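Local coordinates for multi-copper Oxidase CueO (Ochrobactrum, PDB 6EVG), which oxidises phenolic substrates with the help of bound copper, as expected of a laccase, and acts on lignin model compounds and lignosulfonate, at residues G61-G65 with V174-R178; E159-P163 with P315-D319; I191-M195 with N344-M348; S329-F335 with S421-L427. One frame throughout, in Å; residues are numbered along the deposited sequence.

Contact 1: G61-G65 with V174-R178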
# COMPACT_ATOMS: atom_id res chain seq x y z
N GLY A 61 9.00 -7.27 -15.73
CA GLY A 61 10.36 -6.88 -15.48
C GLY A 61 10.82 -7.45 -14.18
O GLY A 61 10.11 -8.21 -13.53
N ALA A 62 12.08 -7.12 -13.80
CA ALA A 62 12.74 -7.79 -12.70
C ALA A 62 12.47 -7.23 -11.33
O ALA A 62 12.84 -7.82 -10.32
CB ALA A 62 14.24 -7.78 -12.94
N TYR A 63 11.79 -6.06 -11.26
CA TYR A 63 11.54 -5.41 -9.97
C TYR A 63 10.38 -4.41 -10.14
O TYR A 63 10.32 -3.73 -11.17
CB TYR A 63 12.82 -4.67 -9.47
CG TYR A 63 12.69 -4.22 -8.04
CD1 TYR A 63 12.95 -5.08 -6.99
CD2 TYR A 63 12.25 -2.92 -7.70
CE1 TYR A 63 12.72 -4.72 -5.68
CE2 TYR A 63 12.03 -2.53 -6.38
CZ TYR A 63 12.25 -3.45 -5.36
OH TYR A 63 12.02 -3.13 -4.07
N LEU A 64 9.49 -4.34 -9.16
CA LEU A 64 8.33 -3.45 -9.26
C LEU A 64 7.53 -3.82 -10.51
O LEU A 64 7.52 -5.00 -10.88
CB LEU A 64 8.72 -1.99 -9.09
CG LEU A 64 8.75 -1.52 -7.65
CD1 LEU A 64 9.33 -0.13 -7.57
CD2 LEU A 64 7.44 -1.48 -6.93
N GLY A 65 6.83 -2.88 -11.10
CA GLY A 65 5.82 -3.21 -12.08
C GLY A 65 5.27 -1.96 -12.71
O GLY A 65 5.67 -0.84 -12.40
N VAL A 174 7.22 5.05 -4.92
CA VAL A 174 7.10 3.83 -4.13
C VAL A 174 8.30 3.79 -3.18
O VAL A 174 9.46 3.60 -3.61
CB VAL A 174 7.06 2.56 -5.03
CG1 VAL A 174 6.94 1.33 -4.15
CG2 VAL A 174 5.94 2.67 -6.05
N LEU A 175 8.00 3.97 -1.90
CA LEU A 175 9.02 4.05 -0.86
C LEU A 175 9.27 2.65 -0.28
O LEU A 175 8.29 2.00 0.16
CB LEU A 175 8.58 4.98 0.26
CG LEU A 175 8.06 6.37 -0.13
CD1 LEU A 175 7.68 7.19 1.10
CD2 LEU A 175 9.07 7.15 -0.99
N GLN A 176 10.52 2.21 -0.26
CA GLN A 176 10.87 0.89 0.28
C GLN A 176 12.22 0.97 0.98
O GLN A 176 12.90 2.01 0.98
CB GLN A 176 10.86 -0.19 -0.80
CG GLN A 176 9.53 -0.40 -1.45
CD GLN A 176 9.58 -1.32 -2.63
OE1 GLN A 176 10.37 -1.10 -3.58
NE2 GLN A 176 8.74 -2.38 -2.59
N ASP A 177 12.62 -0.12 1.61
CA ASP A 177 13.92 -0.26 2.20
C ASP A 177 14.54 -1.61 1.90
O ASP A 177 13.85 -2.55 1.49
CB ASP A 177 13.94 0.04 3.71
CG ASP A 177 13.15 -0.88 4.61
OD1 ASP A 177 12.29 -1.62 4.11
OD2 ASP A 177 13.40 -0.84 5.88
N ARG A 178 15.85 -1.70 2.02
CA ARG A 178 16.60 -2.87 1.66
C ARG A 178 17.73 -3.12 2.67
O ARG A 178 18.50 -2.22 3.00
CB ARG A 178 17.32 -2.66 0.31
CG ARG A 178 16.42 -2.48 -0.88
CD ARG A 178 15.60 -3.75 -1.21
NE ARG A 178 16.48 -4.84 -1.53
CZ ARG A 178 16.07 -5.94 -2.16
NH1 ARG A 178 14.81 -6.10 -2.45
NH2 ARG A 178 16.97 -6.87 -2.52
O HOH W 1 12.34 -4.69 -1.80
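This is a buried side-chain contact between a loop of the first cupredoxin-like domain and a strand of the second. Segment 61-65 lies in the loop between strands 54-59 and 67-71. Segment 174-178 is the end of strand 170-178. The backbones stay apart: the nearest CA atoms, those of L64 and V174, are 9.0 Å from each other. Side chains fill the gap. Y63 reaches across, and its OH donates a hydrogen bond of 2.7 Å to OE1 of Q176, which lies at the ring edge. The same OH accepts a hydrogen bond from a water at 2.8 Å. That water in turn accepts one from NH1 of R178 at 2.9 Å. The phenol group is thus tied to two residues on one strand, Q176 directly and R178 through water. R178 also bonds to V180 O through NH2. The apolar pair is CD2 of L64 with CG1 of V174, at 4.0 Å. V174, Q176 and R178 point toward the loop, as alternate residues of a strand can. Around the pair, the Y63 ring stacks on H46 and meets F48 edge-to-face, and Q176 NE2 bonds to G227 O. The contact thus combines one direct hydrogen bond and one water bridge with packing of Y63 and L64.

Contact 2: E159-P163 with P315-D319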
# COMPACT_ATOMS: atom_id res chain seq x y z
N GLU A 159 -10.84 19.24 -14.08
CA GLU A 159 -11.89 20.03 -13.45
C GLU A 159 -11.62 20.22 -11.94
O GLU A 159 -11.99 21.25 -11.38
CB GLU A 159 -13.26 19.37 -13.65
CG GLU A 159 -14.41 20.20 -13.12
CD GLU A 159 -15.76 19.51 -13.24
OE1 GLU A 159 -15.89 18.53 -14.02
OE2 GLU A 159 -16.69 19.97 -12.55
N ARG A 160 -10.96 19.25 -11.32
CA ARG A 160 -10.57 19.36 -9.92
C ARG A 160 -9.40 20.33 -9.70
O ARG A 160 -9.07 20.64 -8.57
CB ARG A 160 -10.19 17.98 -9.35
CG ARG A 160 -11.35 16.98 -9.27
CD ARG A 160 -10.88 15.64 -8.75
NE ARG A 160 -12.03 14.75 -8.61
CZ ARG A 160 -12.37 13.80 -9.46
NH1 ARG A 160 -11.59 13.44 -10.45
NH2 ARG A 160 -13.53 13.19 -9.28
N GLY A 161 -8.71 20.70 -10.76
CA GLY A 161 -7.52 21.49 -10.61
C GLY A 161 -6.27 20.73 -10.25
O GLY A 161 -5.35 21.27 -9.61
N LEU A 162 -6.20 19.45 -10.61
CA LEU A 162 -5.10 18.61 -10.21
C LEU A 162 -4.13 18.42 -11.37
O LEU A 162 -4.56 18.20 -12.52
CB LEU A 162 -5.58 17.26 -9.77
CG LEU A 162 -6.47 17.24 -8.52
CD1 LEU A 162 -7.08 15.87 -8.27
CD2 LEU A 162 -5.73 17.71 -7.30
N PRO A 163 -2.83 18.38 -11.10
CA PRO A 163 -1.84 17.97 -12.11
C PRO A 163 -2.15 16.54 -12.55
O PRO A 163 -2.48 15.73 -11.70
CB PRO A 163 -0.51 18.08 -11.36
CG PRO A 163 -0.76 18.99 -10.19
CD PRO A 163 -2.16 18.70 -9.81
N PRO A 315 -5.78 23.64 -5.35
CA PRO A 315 -7.16 23.43 -5.05
C PRO A 315 -7.45 23.46 -3.52
O PRO A 315 -6.66 22.91 -2.75
CB PRO A 315 -7.41 22.02 -5.60
CG PRO A 315 -6.13 21.31 -5.44
CD PRO A 315 -5.10 22.37 -5.68
N ASP A 316 -8.57 24.09 -3.17
CA ASP A 316 -9.03 24.11 -1.77
C ASP A 316 -10.12 23.15 -1.46
O ASP A 316 -10.26 22.77 -0.31
CB ASP A 316 -9.51 25.51 -1.42
CG ASP A 316 -8.40 26.54 -1.37
OD1 ASP A 316 -7.22 26.20 -1.08
OD2 ASP A 316 -8.78 27.70 -1.60
N ARG A 317 -10.90 22.77 -2.46
CA ARG A 317 -12.03 21.88 -2.23
C ARG A 317 -12.10 20.81 -3.34
O ARG A 317 -11.86 21.12 -4.46
CB ARG A 317 -13.37 22.66 -2.17
CG ARG A 317 -14.53 21.80 -1.65
CD ARG A 317 -15.73 22.61 -1.21
NE ARG A 317 -16.26 23.31 -2.32
CZ ARG A 317 -17.45 23.03 -2.81
NH1 ARG A 317 -18.15 22.05 -2.28
NH2 ARG A 317 -17.91 23.73 -3.81
N LEU A 318 -12.37 19.57 -2.94
CA LEU A 318 -12.54 18.46 -3.86
C LEU A 318 -13.84 17.74 -3.53
O LEU A 318 -14.48 18.00 -2.50
CB LEU A 318 -11.34 17.52 -3.78
CG LEU A 318 -10.00 18.12 -4.21
CD1 LEU A 318 -8.89 17.16 -3.88
CD2 LEU A 318 -9.99 18.50 -5.69
N ASP A 319 -14.19 16.73 -4.34
CA ASP A 319 -15.36 15.90 -4.16
C ASP A 319 -15.02 14.70 -3.28
O ASP A 319 -14.73 13.63 -3.78
CB ASP A 319 -15.88 15.45 -5.52
CG ASP A 319 -14.83 14.73 -6.39
OD1 ASP A 319 -13.69 15.24 -6.51
OD2 ASP A 319 -15.14 13.68 -7.01
O HOH W 2 -11.09 21.71 -7.07
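Two irregular loop segments run close together here, with CA atoms of G161 and P315 5.9 Å apart and those of R160 and L318 6.4 Å apart. The backbones are joined by a water, which donates to R160 O at 2.7 Å and to R317 O at 2.8 Å. G161 has a positive phi of 82°. A side chain there would press on the preceding carbonyl, and its CB would sit 4.0 Å from P315 CB. The strongest side-chain link is a salt bridge between R160 and D319. It is bidentate: R160 NE donates to D319 OD1 at 2.7 Å and R160 NH2 to D319 OD2 at 2.8 Å, both nearly straight. The guanidinium also forms salt bridges with D154 and D157. Elsewhere along the loops R160 CB packs on L318 CD2 at 3.7 Å and L162 CD2 on P315 CG at 4.1 Å; P315 CB also touches the backbone R160 O at 3.7 Å. F252 of strand 251-259 touches R160, L162 and L318. At this surface site the loop between strands 148-153 and 170-178, which leads from the first to the second cupredoxin-like domain, meets the connection from strand 295-303 to strand 332-336, which leads from the second to the third. The two linkers are therefore held by charge, water and a few apolar contacts, with one arginine shared among three aspartates.

Contact 3: I191-M195 with N344-M348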
# COMPACT_ATOMS: atom_id res chain seq x y z
N ILE A 191 14.88 -14.11 13.98
CA ILE A 191 13.74 -14.13 14.90
C ILE A 191 13.32 -12.72 15.30
O ILE A 191 12.10 -12.45 15.46
CB ILE A 191 13.98 -15.03 16.12
CG1 ILE A 191 12.61 -15.30 16.87
CG2 ILE A 191 15.13 -14.59 17.00
CD1 ILE A 191 12.51 -16.59 17.69
N MET A 192 14.27 -11.81 15.46
CA MET A 192 13.92 -10.43 15.74
C MET A 192 13.17 -9.78 14.60
O MET A 192 12.27 -8.97 14.84
CB MET A 192 15.18 -9.61 16.12
CG MET A 192 15.62 -9.92 17.55
SD MET A 192 14.51 -9.35 18.85
CE MET A 192 14.89 -7.61 19.01
N ASP A 193 13.53 -10.10 13.36
CA ASP A 193 12.78 -9.60 12.17
C ASP A 193 11.37 -10.13 12.16
O ASP A 193 10.43 -9.40 11.82
CB ASP A 193 13.47 -9.98 10.87
CG ASP A 193 14.85 -9.41 10.73
OD1 ASP A 193 15.08 -8.22 11.12
OD2 ASP A 193 15.73 -10.11 10.16
N LEU A 194 11.20 -11.39 12.53
CA LEU A 194 9.82 -11.94 12.53
C LEU A 194 9.01 -11.25 13.64
O LEU A 194 7.81 -10.98 13.47
CB LEU A 194 9.80 -13.45 12.72
CG LEU A 194 10.40 -14.24 11.60
CD1 LEU A 194 10.34 -15.75 11.91
CD2 LEU A 194 9.76 -13.92 10.23
N MET A 195 9.64 -10.99 14.80
CA MET A 195 8.91 -10.37 15.92
C MET A 195 8.63 -8.90 15.67
O MET A 195 7.53 -8.41 16.01
CB MET A 195 9.64 -10.55 17.21
CG MET A 195 9.65 -12.00 17.68
SD MET A 195 10.45 -12.34 19.22
CE MET A 195 9.31 -11.53 20.30
N ASN A 344 6.78 -15.98 22.16
CA ASN A 344 7.83 -15.90 21.15
C ASN A 344 9.22 -15.58 21.73
O ASN A 344 10.21 -16.08 21.21
CB ASN A 344 7.45 -14.87 20.09
CG ASN A 344 6.25 -15.30 19.26
OD1 ASN A 344 6.09 -16.49 18.93
ND2 ASN A 344 5.43 -14.34 18.92
N MET A 345 9.34 -14.80 22.82
CA MET A 345 10.69 -14.53 23.43
C MET A 345 11.21 -15.78 24.07
O MET A 345 12.44 -16.06 24.09
CB MET A 345 10.62 -13.35 24.43
CG MET A 345 10.61 -11.96 23.81
SD MET A 345 12.08 -11.34 22.88
CE MET A 345 13.16 -11.23 24.30
N LYS A 346 10.29 -16.59 24.60
CA LYS A 346 10.70 -17.87 25.16
C LYS A 346 11.32 -18.74 24.08
O LYS A 346 12.33 -19.37 24.32
CB LYS A 346 9.49 -18.56 25.75
CG LYS A 346 9.84 -19.86 26.39
CD LYS A 346 8.68 -20.38 27.18
CE LYS A 346 9.05 -21.77 27.70
NZ LYS A 346 7.98 -22.36 28.51
N LEU A 347 10.76 -18.71 22.89
CA LEU A 347 11.29 -19.43 21.75
C LEU A 347 12.67 -18.94 21.42
O LEU A 347 13.56 -19.73 21.24
CB LEU A 347 10.33 -19.24 20.56
CG LEU A 347 10.65 -19.88 19.24
CD1 LEU A 347 10.67 -21.40 19.35
CD2 LEU A 347 9.58 -19.38 18.27
N MET A 348 12.85 -17.63 21.38
CA MET A 348 14.14 -17.04 20.99
C MET A 348 15.24 -17.50 21.96
O MET A 348 16.42 -17.76 21.53
CB MET A 348 14.01 -15.47 21.00
CG MET A 348 15.31 -14.77 20.74
SD MET A 348 15.27 -13.01 20.49
CE MET A 348 16.04 -12.31 21.93
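Apolar packing makes most of this contact between two short antiparallel helices. The axes of segments 191-195 and 344-348 run at 172° and approach to 11.0 Å, a wide spacing that long side chains bridge. I191 faces the end of helix 341-348. Its CD1 lies 3.7 Å from M348 CA and 4.1 Å from L347 CD2, and its CG2 lies 3.7 Å from M348 CG. One turn later in its helix, M195 extends its CE to 3.8 Å from both N344 CB and M345 CG. The apolar packing also includes one sulfur-to-sulfur contact, M192 SD to M348 SD at 4.1 Å. Four methionines line the interface, consistent with the methionine-rich regions near the copper site of CueO relatives. Polar bonds run within each helix or to other parts of the chain. The amide of N344 binds E400 O through ND2, so across the helices N344 offers mainly its CB and its backbone O, the latter 4.2 Å from I191 CD1. M195 O accepts a hydrogen bond from NE2 of H495, a residue of the observed copper site, and the M195 side chain is about 10 Å from the copper. Through M195 O, helix 191-196 contributes a second-shell hydrogen bond to that copper site. Methionines, I191 and L347 join the helices by van der Waals packing, with no hydrogen bond or salt bridge between the two segments.

Contact 4: S329-F335 with S421-L427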
# COMPACT_ATOMS: atom_id res chain seq x y z
N SER A 329 -23.91 1.97 12.22
CA SER A 329 -23.36 0.69 12.68
C SER A 329 -24.39 -0.27 13.24
O SER A 329 -25.27 0.12 14.01
CB SER A 329 -22.30 0.95 13.73
OG SER A 329 -21.75 -0.29 14.12
N VAL A 330 -24.29 -1.55 12.82
CA VAL A 330 -25.15 -2.59 13.31
C VAL A 330 -24.44 -3.58 14.19
O VAL A 330 -25.13 -4.49 14.73
CB VAL A 330 -25.85 -3.33 12.16
CG1 VAL A 330 -26.61 -2.36 11.26
CG2 VAL A 330 -24.87 -4.18 11.35
N LYS A 331 -23.15 -3.42 14.45
CA LYS A 331 -22.39 -4.30 15.29
C LYS A 331 -21.11 -3.65 15.64
O LYS A 331 -20.53 -2.99 14.77
CB LYS A 331 -22.13 -5.63 14.54
CG LYS A 331 -21.57 -6.73 15.46
CD LYS A 331 -21.46 -8.09 14.77
CE LYS A 331 -20.83 -9.13 15.67
NZ LYS A 331 -21.68 -9.55 16.83
N ARG A 332 -20.64 -3.86 16.84
CA ARG A 332 -19.34 -3.43 17.28
C ARG A 332 -18.45 -4.64 17.47
O ARG A 332 -18.85 -5.61 18.15
CB ARG A 332 -19.41 -2.58 18.55
CG ARG A 332 -18.12 -1.76 18.81
CD ARG A 332 -18.37 -0.60 19.74
NE ARG A 332 -17.21 0.24 19.85
CZ ARG A 332 -17.21 1.52 19.61
NH1 ARG A 332 -18.35 2.15 19.27
NH2 ARG A 332 -16.09 2.18 19.74
N ARG A 333 -17.26 -4.60 16.92
CA ARG A 333 -16.25 -5.61 17.09
C ARG A 333 -15.02 -5.03 17.69
O ARG A 333 -14.83 -3.80 17.65
CB ARG A 333 -15.91 -6.33 15.77
CG ARG A 333 -17.10 -6.97 15.08
CD ARG A 333 -16.63 -7.87 13.93
NE ARG A 333 -17.76 -8.23 13.07
CZ ARG A 333 -18.36 -9.40 13.03
NH1 ARG A 333 -18.02 -10.39 13.83
NH2 ARG A 333 -19.42 -9.54 12.23
N SER A 334 -14.12 -5.88 18.15
CA SER A 334 -12.83 -5.51 18.67
C SER A 334 -11.78 -6.49 18.23
O SER A 334 -12.02 -7.70 18.23
CB SER A 334 -12.89 -5.50 20.20
OG SER A 334 -13.88 -4.63 20.73
N PHE A 335 -10.58 -5.97 17.87
CA PHE A 335 -9.44 -6.78 17.56
C PHE A 335 -8.22 -6.23 18.20
O PHE A 335 -8.01 -4.99 18.22
CB PHE A 335 -9.25 -6.99 16.04
CG PHE A 335 -10.42 -7.65 15.39
CD1 PHE A 335 -10.59 -9.01 15.47
CD2 PHE A 335 -11.43 -6.92 14.81
CE1 PHE A 335 -11.74 -9.60 14.95
CE2 PHE A 335 -12.56 -7.49 14.30
CZ PHE A 335 -12.73 -8.85 14.38
N SER A 421 -23.57 -4.02 5.06
CA SER A 421 -23.73 -3.46 6.36
C SER A 421 -22.57 -2.63 6.82
O SER A 421 -21.50 -2.59 6.16
CB SER A 421 -24.03 -4.55 7.38
OG SER A 421 -22.87 -5.31 7.69
N TRP A 422 -22.76 -1.88 7.90
CA TRP A 422 -21.75 -1.07 8.55
C TRP A 422 -21.48 -1.65 9.93
O TRP A 422 -22.43 -2.00 10.66
CB TRP A 422 -22.31 0.36 8.73
CG TRP A 422 -22.62 1.06 7.46
CD1 TRP A 422 -23.78 1.02 6.79
CD2 TRP A 422 -21.74 2.00 6.76
NE1 TRP A 422 -23.73 1.87 5.70
CE2 TRP A 422 -22.50 2.47 5.66
CE3 TRP A 422 -20.48 2.47 6.97
CZ2 TRP A 422 -21.99 3.40 4.75
CZ3 TRP A 422 -20.00 3.45 6.11
CH2 TRP A 422 -20.75 3.89 5.00
N GLU A 423 -20.22 -1.63 10.36
CA GLU A 423 -19.82 -2.05 11.69
C GLU A 423 -18.76 -1.07 12.22
O GLU A 423 -18.03 -0.47 11.42
CB GLU A 423 -19.23 -3.46 11.69
CG GLU A 423 -20.15 -4.54 11.16
CD GLU A 423 -19.57 -5.96 11.29
OE1 GLU A 423 -18.36 -6.07 11.62
OE2 GLU A 423 -20.33 -6.93 11.12
N ILE A 424 -18.66 -0.94 13.53
CA ILE A 424 -17.55 -0.21 14.16
C ILE A 424 -16.60 -1.21 14.74
O ILE A 424 -17.03 -2.10 15.49
CB ILE A 424 -18.06 0.78 15.24
CG1 ILE A 424 -18.92 1.83 14.53
CG2 ILE A 424 -16.91 1.34 16.00
CD1 ILE A 424 -19.72 2.74 15.41
N TRP A 425 -15.33 -1.09 14.40
CA TRP A 425 -14.29 -1.96 14.93
C TRP A 425 -13.34 -1.14 15.82
O TRP A 425 -12.78 -0.12 15.37
CB TRP A 425 -13.49 -2.59 13.82
CG TRP A 425 -14.23 -3.62 13.00
CD1 TRP A 425 -15.58 -3.82 12.88
CD2 TRP A 425 -13.63 -4.64 12.18
NE1 TRP A 425 -15.86 -4.91 12.11
CE2 TRP A 425 -14.68 -5.41 11.65
CE3 TRP A 425 -12.31 -4.94 11.85
CZ2 TRP A 425 -14.45 -6.53 10.83
CZ3 TRP A 425 -12.08 -6.05 11.04
CH2 TRP A 425 -13.11 -6.82 10.57
N ASP A 426 -13.15 -1.60 17.04
CA ASP A 426 -12.11 -1.17 17.98
C ASP A 426 -10.84 -1.93 17.64
O ASP A 426 -10.87 -3.17 17.59
CB ASP A 426 -12.57 -1.49 19.48
CG ASP A 426 -13.65 -0.56 19.99
OD1 ASP A 426 -13.53 0.67 19.92
OD2 ASP A 426 -14.69 -1.03 20.52
N LEU A 427 -9.74 -1.24 17.44
CA LEU A 427 -8.43 -1.84 17.17
C LEU A 427 -7.42 -1.40 18.19
O LEU A 427 -7.34 -0.19 18.46
CB LEU A 427 -7.98 -1.40 15.75
CG LEU A 427 -8.89 -1.81 14.61
CD1 LEU A 427 -8.38 -1.26 13.28
CD2 LEU A 427 -9.09 -3.33 14.50
O HOH W 3 -16.11 -2.98 21.79
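F335 turns its ring edge to the face of the W425 indole, with 4.7 Å between the centroids of the F335 ring and the W425 six-membered ring and planes at 50°. R333 CB lies over the same indole, 4.0 Å from its five-membered ring centroid, a CH-pi contact. On this face R333 also forms a bidentate salt bridge to E423, with NE to OE1 at 2.7 Å and NH2 to OE2 at 3.0 Å. W425 NE1 donates to the same E423 OE1 at 2.8 Å. The opposite face carries R332, I424, S334 and D426. There R332 NE donates to D426 OD2 at 2.9 Å and NH2 to OD1 at 3.0 Å, while the guanidinium lies over I424 CG2. A water bridges S334 OG and D426 OD2. The backbones bond as parallel strands: I424 N to K331 O at 3.0 Å, R333 N to I424 O at 2.9 Å, D426 N to R333 O at 2.8 Å and F335 N to D426 O at 2.8 Å. Strand 332-336 is one of two outermost strands of a four-stranded sheet in the third cupredoxin-like domain. Strand 422-428 lies between it and strand 469-475, and F488 meets both F335 and W425 edge-to-face.

Contact 1 is the buried one, contact 2 lies at the surface, and contacts 3 and 4 are partly buried. Only contact 4 is made by sheet bonding; contact 1 joins loop to strand, contact 2 two loops and contact 3 two helices. Strand 170-178 of contact 1 is followed by helix 191-196 of contact 3, and strand 332-336 of contact 4 by helix 341-348. Bidentate arginine-carboxylate pairs mark contact 2 at the surface and contact 4 at the edge of a sheet. Contact 1 relies on a neutral tyrosine-glutamine hydrogen bond and a water that also binds an arginine, contact 3 on apolar side chains. Contacts 2 and 3 are farthest apart, about 48 Å between centres.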